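Local coordinates for protein transport protein HOFQ (Aggregatibacter actinomycetemcomitans, PDB 2Y3M) that probably forms the outer-membrane secretin channel for DNA uptake during competence and binds DNA through its extra-membranous domains, at residues Asp65-Lys77 against Leu131-Arg143. Residues are numbered along the deposited sequence; the frame is centred on the assembly and turned at random.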
loop_
_atom_site.group_PDB
_atom_site.type_symbol
_atom_site.label_atom_id
_atom_site.label_comp_id
_atom_site.label_asym_id
_atom_site.label_seq_id
_atom_site.Cartn_x
_atom_site.Cartn_y
_atom_site.Cartn_z
ATOM N N ASP B 65 3.546 4.506 0.233
ATOM C CA ASP B 65 2.479 4.847 -0.700
ATOM C C ASP B 65 2.776 4.220 -2.063
ATOM O O ASP B 65 3.767 4.555 -2.712
ATOM C CB ASP B 65 2.295 6.364 -0.818
ATOM C CG ASP B 65 0.900 6.746 -1.308
ATOM O OD1 ASP B 65 0.453 6.217 -2.351
ATOM O OD2 ASP B 65 0.247 7.580 -0.642
ATOM N N LEU B 66 1.897 3.313 -2.482
ATOM C CA LEU B 66 2.083 2.529 -3.701
ATOM C C LEU B 66 1.598 3.227 -4.981
ATOM O O LEU B 66 1.832 2.731 -6.086
ATOM C CB LEU B 66 1.402 1.157 -3.553
ATOM C CG LEU B 66 1.864 0.203 -2.438
ATOM C CD1 LEU B 66 0.917 -0.976 -2.328
ATOM C CD2 LEU B 66 3.307 -0.292 -2.623
ATOM N N TRP B 67 0.943 4.376 -4.839
ATOM C CA TRP B 67 0.271 5.003 -5.976
ATOM C C TRP B 67 0.779 6.396 -6.309
ATOM O O TRP B 67 0.938 7.244 -5.429
ATOM C CB TRP B 67 -1.236 5.041 -5.734
ATOM C CG TRP B 67 -1.787 3.706 -5.362
ATOM C CD1 TRP B 67 -1.958 3.213 -4.101
ATOM C CD2 TRP B 67 -2.213 2.675 -6.258
ATOM N NE1 TRP B 67 -2.475 1.944 -4.154
ATOM C CE2 TRP B 67 -2.644 1.587 -5.466
ATOM C CE3 TRP B 67 -2.283 2.569 -7.656
ATOM C CZ2 TRP B 67 -3.138 0.401 -6.023
ATOM C CZ3 TRP B 67 -2.779 1.392 -8.212
ATOM C CH2 TRP B 67 -3.197 0.320 -7.391
ATOM N N GLN B 68 1.038 6.621 -7.592
ATOM C CA GLN B 68 1.320 7.960 -8.085
ATOM C C GLN B 68 0.148 8.467 -8.912
ATOM O O GLN B 68 -0.476 7.719 -9.670
ATOM C CB GLN B 68 2.640 8.023 -8.865
ATOM C CG GLN B 68 2.843 6.937 -9.916
ATOM C CD GLN B 68 4.317 6.705 -10.236
ATOM O OE1 GLN B 68 5.186 6.838 -9.369
ATOM N NE2 GLN B 68 4.601 6.353 -11.485
ATOM N N GLU B 69 -0.165 9.742 -8.733
ATOM C CA GLU B 69 -1.313 10.339 -9.391
ATOM C C GLU B 69 -0.897 11.357 -10.443
ATOM O O GLU B 69 -0.026 12.199 -10.208
ATOM C CB GLU B 69 -2.284 10.955 -8.372
ATOM C CG GLU B 69 -1.642 11.508 -7.100
ATOM C CD GLU B 69 -2.620 12.276 -6.221
ATOM O OE1 GLU B 69 -3.530 12.942 -6.760
ATOM O OE2 GLU B 69 -2.468 12.227 -4.983
ATOM N N ASN B 70 -1.516 11.242 -11.613
ATOM C CA ASN B 70 -1.362 12.213 -12.681
ATOM C C ASN B 70 -2.393 13.325 -12.480
ATOM O O ASN B 70 -3.178 13.272 -11.532
ATOM C CB ASN B 70 -1.526 11.521 -14.037
ATOM C CG ASN B 70 -0.445 10.471 -14.294
ATOM O OD1 ASN B 70 -0.744 9.316 -14.608
ATOM N ND2 ASN B 70 0.819 10.868 -14.145
ATOM N N GLY B 71 -2.387 14.332 -13.346
ATOM C CA GLY B 71 -3.345 15.431 -13.231
ATOM C C GLY B 71 -4.796 14.975 -13.258
ATOM O O GLY B 71 -5.108 13.889 -13.752
ATOM N N ILE B 72 -5.682 15.804 -12.716
ATOM C CA ILE B 72 -7.117 15.540 -12.773
ATOM C C ILE B 72 -7.683 16.008 -14.117
ATOM O O ILE B 72 -7.278 17.041 -14.655
ATOM C CB ILE B 72 -7.889 16.181 -11.597
ATOM C CG1 ILE B 72 -7.296 15.756 -10.251
ATOM C CG2 ILE B 72 -9.370 15.802 -11.638
ATOM C CD1 ILE B 72 -6.445 16.817 -9.584
ATOM N N TYR B 73 -8.605 15.219 -14.658
ATOM C CA TYR B 73 -9.213 15.491 -15.947
ATOM C C TYR B 73 -10.712 15.735 -15.733
ATOM O O TYR B 73 -11.388 14.937 -15.090
ATOM C CB TYR B 73 -8.937 14.300 -16.879
ATOM C CG TYR B 73 -9.293 14.471 -18.344
ATOM C CD1 TYR B 73 -8.883 15.594 -19.071
ATOM C CD2 TYR B 73 -10.005 13.477 -19.021
ATOM C CE1 TYR B 73 -9.202 15.734 -20.432
ATOM C CE2 TYR B 73 -10.329 13.604 -20.378
ATOM C CZ TYR B 73 -9.925 14.733 -21.075
ATOM O OH TYR B 73 -10.248 14.858 -22.409
ATOM N N TYR B 74 -11.217 16.857 -16.243
ATOM C CA TYR B 74 -12.635 17.207 -16.109
ATOM C C TYR B 74 -13.289 17.308 -17.488
ATOM O O TYR B 74 -12.929 18.162 -18.299
ATOM C CB TYR B 74 -12.800 18.507 -15.305
ATOM C CG TYR B 74 -14.223 19.022 -15.215
ATOM C CD1 TYR B 74 -15.155 18.436 -14.345
ATOM C CD2 TYR B 74 -14.638 20.099 -15.997
ATOM C CE1 TYR B 74 -16.470 18.917 -14.272
ATOM C CE2 TYR B 74 -15.943 20.584 -15.933
ATOM C CZ TYR B 74 -16.852 19.992 -15.075
ATOM O OH TYR B 74 -18.137 20.495 -15.026
ATOM N N PHE B 75 -14.248 16.421 -17.748
ATOM C CA PHE B 75 -14.838 16.284 -19.077
ATOM C C PHE B 75 -16.237 15.683 -18.989
ATOM O O PHE B 75 -16.652 15.218 -17.924
ATOM C CB PHE B 75 -13.936 15.409 -19.964
ATOM C CG PHE B 75 -13.942 13.945 -19.594
ATOM C CD1 PHE B 75 -13.326 13.499 -18.425
ATOM C CD2 PHE B 75 -14.563 13.011 -20.421
ATOM C CE1 PHE B 75 -13.333 12.147 -18.086
ATOM C CE2 PHE B 75 -14.572 11.658 -20.093
ATOM C CZ PHE B 75 -13.958 11.225 -18.923
ATOM N N THR B 76 -16.956 15.686 -20.113
ATOM C CA THR B 76 -18.276 15.062 -20.200
ATOM C C THR B 76 -18.158 13.640 -20.743
ATOM O O THR B 76 -17.629 13.419 -21.838
ATOM C CB THR B 76 -19.255 15.900 -21.056
ATOM O OG1 THR B 76 -19.422 17.186 -20.451
ATOM C CG2 THR B 76 -20.621 15.230 -21.157
ATOM N N LYS B 77 -18.664 12.691 -19.957
ATOM C CA LYS B 77 -18.555 11.264 -20.242
ATOM C C LYS B 77 -19.543 10.833 -21.325
ATOM O O LYS B 77 -19.349 11.116 -22.510
ATOM C CB LYS B 77 -18.803 10.475 -18.955
ATOM C CG LYS B 77 -18.194 9.090 -18.915
ATOM C CD LYS B 77 -18.515 8.417 -17.590
ATOM C CE LYS B 77 -18.379 6.903 -17.671
ATOM N NZ LYS B 77 -16.955 6.465 -17.680
ATOM N N LEU B 131 -20.446 23.937 -16.529
ATOM C CA LEU B 131 -19.445 24.974 -16.727
ATOM C C LEU B 131 -19.020 25.062 -18.193
ATOM O O LEU B 131 -18.934 26.151 -18.749
ATOM C CB LEU B 131 -18.230 24.677 -15.845
ATOM C CG LEU B 131 -16.930 25.462 -16.030
ATOM C CD1 LEU B 131 -17.052 26.865 -15.440
ATOM C CD2 LEU B 131 -15.771 24.695 -15.382
ATOM N N LEU B 132 -18.759 23.904 -18.798
ATOM C CA LEU B 132 -18.309 23.789 -20.188
ATOM C C LEU B 132 -19.408 23.228 -21.082
ATOM O O LEU B 132 -20.372 22.642 -20.594
ATOM C CB LEU B 132 -17.094 22.851 -20.268
ATOM C CG LEU B 132 -15.908 23.037 -19.311
ATOM C CD1 LEU B 132 -15.068 21.784 -19.258
ATOM C CD2 LEU B 132 -15.047 24.218 -19.701
ATOM N N SER B 133 -19.255 23.409 -22.392
ATOM C CA SER B 133 -20.088 22.715 -23.377
ATOM C C SER B 133 -19.733 21.225 -23.367
ATOM O O SER B 133 -18.649 20.857 -22.911
ATOM C CB SER B 133 -19.846 23.282 -24.779
ATOM O OG SER B 133 -18.682 22.714 -25.360
ATOM N N PRO B 134 -20.626 20.365 -23.899
ATOM C CA PRO B 134 -20.360 18.917 -23.915
ATOM C C PRO B 134 -19.026 18.540 -24.577
ATOM O O PRO B 134 -18.472 17.487 -24.276
ATOM C CB PRO B 134 -21.533 18.348 -24.726
ATOM C CG PRO B 134 -22.608 19.395 -24.650
ATOM C CD PRO B 134 -21.891 20.704 -24.584
ATOM N N ASN B 135 -18.520 19.399 -25.459
ATOM C CA ASN B 135 -17.228 19.181 -26.114
ATOM C C ASN B 135 -16.048 19.771 -25.348
ATOM O O ASN B 135 -14.901 19.682 -25.793
ATOM C CB ASN B 135 -17.255 19.740 -27.534
ATOM C CG ASN B 135 -18.180 18.963 -28.443
ATOM O OD1 ASN B 135 -17.827 17.893 -28.938
ATOM N ND2 ASN B 135 -19.370 19.497 -28.669
ATOM N N GLY B 136 -16.341 20.368 -24.195
ATOM C CA GLY B 136 -15.330 20.977 -23.346
ATOM C C GLY B 136 -14.669 20.030 -22.364
ATOM O O GLY B 136 -15.276 19.060 -21.892
ATOM N N SER B 137 -13.407 20.315 -22.066
ATOM C CA SER B 137 -12.672 19.579 -21.056
ATOM C C SER B 137 -11.686 20.504 -20.365
ATOM O O SER B 137 -11.244 21.501 -20.939
ATOM C CB SER B 137 -11.937 18.379 -21.665
ATOM O OG SER B 137 -10.949 18.801 -22.586
ATOM N N ILE B 138 -11.370 20.167 -19.121
ATOM C CA ILE B 138 -10.303 20.818 -18.383
ATOM C C ILE B 138 -9.392 19.757 -17.795
ATOM O O ILE B 138 -9.854 18.719 -17.319
ATOM C CB ILE B 138 -10.837 21.759 -17.282
ATOM C CG1 ILE B 138 -11.451 23.019 -17.917
ATOM C CG2 ILE B 138 -9.716 22.143 -16.310
ATOM C CD1 ILE B 138 -12.180 23.950 -16.939
ATOM N N THR B 139 -8.091 20.006 -17.875
ATOM C CA THR B 139 -7.118 19.183 -17.187
ATOM C C THR B 139 -6.285 20.112 -16.303
ATOM O O THR B 139 -5.829 21.171 -16.749
ATOM C CB THR B 139 -6.272 18.324 -18.175
ATOM O OG1 THR B 139 -5.287 17.578 -17.458
ATOM C CG2 THR B 139 -5.568 19.175 -19.193
ATOM N N PHE B 140 -6.126 19.737 -15.038
ATOM C CA PHE B 140 -5.473 20.611 -14.063
ATOM C C PHE B 140 -4.641 19.844 -13.048
ATOM O O PHE B 140 -4.779 18.630 -12.912
ATOM C CB PHE B 140 -6.501 21.497 -13.349
ATOM C CG PHE B 140 -7.496 20.737 -12.507
ATOM C CD1 PHE B 140 -8.599 20.106 -13.097
ATOM C CD2 PHE B 140 -7.347 20.674 -11.120
ATOM C CE1 PHE B 140 -9.535 19.422 -12.325
ATOM C CE2 PHE B 140 -8.273 19.986 -10.330
ATOM C CZ PHE B 140 -9.372 19.356 -10.932
ATOM N N ASP B 141 -3.792 20.571 -12.326
ATOM C CA ASP B 141 -2.846 19.963 -11.409
ATOM C C ASP B 141 -2.436 20.971 -10.343
ATOM O O ASP B 141 -1.952 22.049 -10.665
ATOM C CB ASP B 141 -1.619 19.503 -12.198
ATOM C CG ASP B 141 -0.800 18.478 -11.465
ATOM O OD1 ASP B 141 -0.555 18.655 -10.255
ATOM O OD2 ASP B 141 -0.386 17.493 -12.108
ATOM N N ASP B 142 -2.616 20.614 -9.075
ATOM C CA ASP B 142 -2.226 21.489 -7.959
ATOM C C ASP B 142 -0.707 21.616 -7.741
ATOM O O ASP B 142 -0.257 22.523 -7.025
ATOM C CB ASP B 142 -2.899 21.034 -6.657
ATOM C CG ASP B 142 -4.354 21.462 -6.564
ATOM O OD1 ASP B 142 -4.842 22.176 -7.462
ATOM O OD2 ASP B 142 -5.014 21.082 -5.574
ATOM N N ARG B 143 0.070 20.711 -8.343
ATOM C CA ARG B 143 1.532 20.718 -8.198
ATOM C C ARG B 143 2.141 21.877 -8.973
ATOM O O ARG B 143 2.727 22.788 -8.387
ATOM C CB ARG B 143 2.153 19.418 -8.705
ATOM C CG ARG B 143 1.808 18.167 -7.944
ATOM C CD ARG B 143 2.483 16.997 -8.630
ATOM N NE ARG B 143 2.019 15.702 -8.142
ATOM C CZ ARG B 143 0.976 15.034 -8.633
ATOM N NH1 ARG B 143 0.259 15.531 -9.637
ATOM N NH2 ARG B 143 0.651 13.858 -8.109
HETATM O O HOH W 1 1.716 11.213 -6.830
HETATM O O HOH W 2 -15.870 16.625 -22.956
#
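Ile72 lies against Phe140 where strands 67-76 and 137-141 pair antiparallel, their N-to-C directions 167° apart, inside a five-stranded sheet, flanked by strand 6-14 beside 67-76 and strand 146-151 beside 137-141. The pairing thus joins strand 67-76 in one continuous antiparallel sheet to a strand of the type II/III secretion system short domain family region. Ile72 CB sits over one face of the Phe140 ring, 3.9 Å from its centroid, a CH-pi contact. With chi1 at 64°, Phe140 CG stands between its own backbone N and carbonyl carbon, and the ring swings towards strand 67-76. Ile72 and Phe140 form a hydrogen-bonded pair, as do Tyr74 and Ile138; the bond from Ile138 N to Tyr74 O measures 2.7 Å. On the Ile72 face, Tyr74 turns one ring edge to Ile138 CB, while its CE2 comes within 3.6 Å of Leu132 CD1. The Tyr74 ring also meets Phe8 of strand 6-14, and Met121 and Thr125 of helix 117-125 pack on it. Tyr73 and Thr139 occupy the other face; Thr139 CB lies 3.9 Å from Tyr73 CD1, at the ring edge. At the type I turn Ser133-Gly136, a water accepts from Thr76 N and donates to Pro134 O and Gly136 O. At the opposite end, Glu69 OE2 makes a salt bridge to Lys62 NZ of the second subunit. Arg143 NH1 forms a salt bridge with Asp141 OD2, in plane at the guanidinium edge, and NH2 reaches Glu69 O at 2.8 Å in a weak, bent bond of 123°.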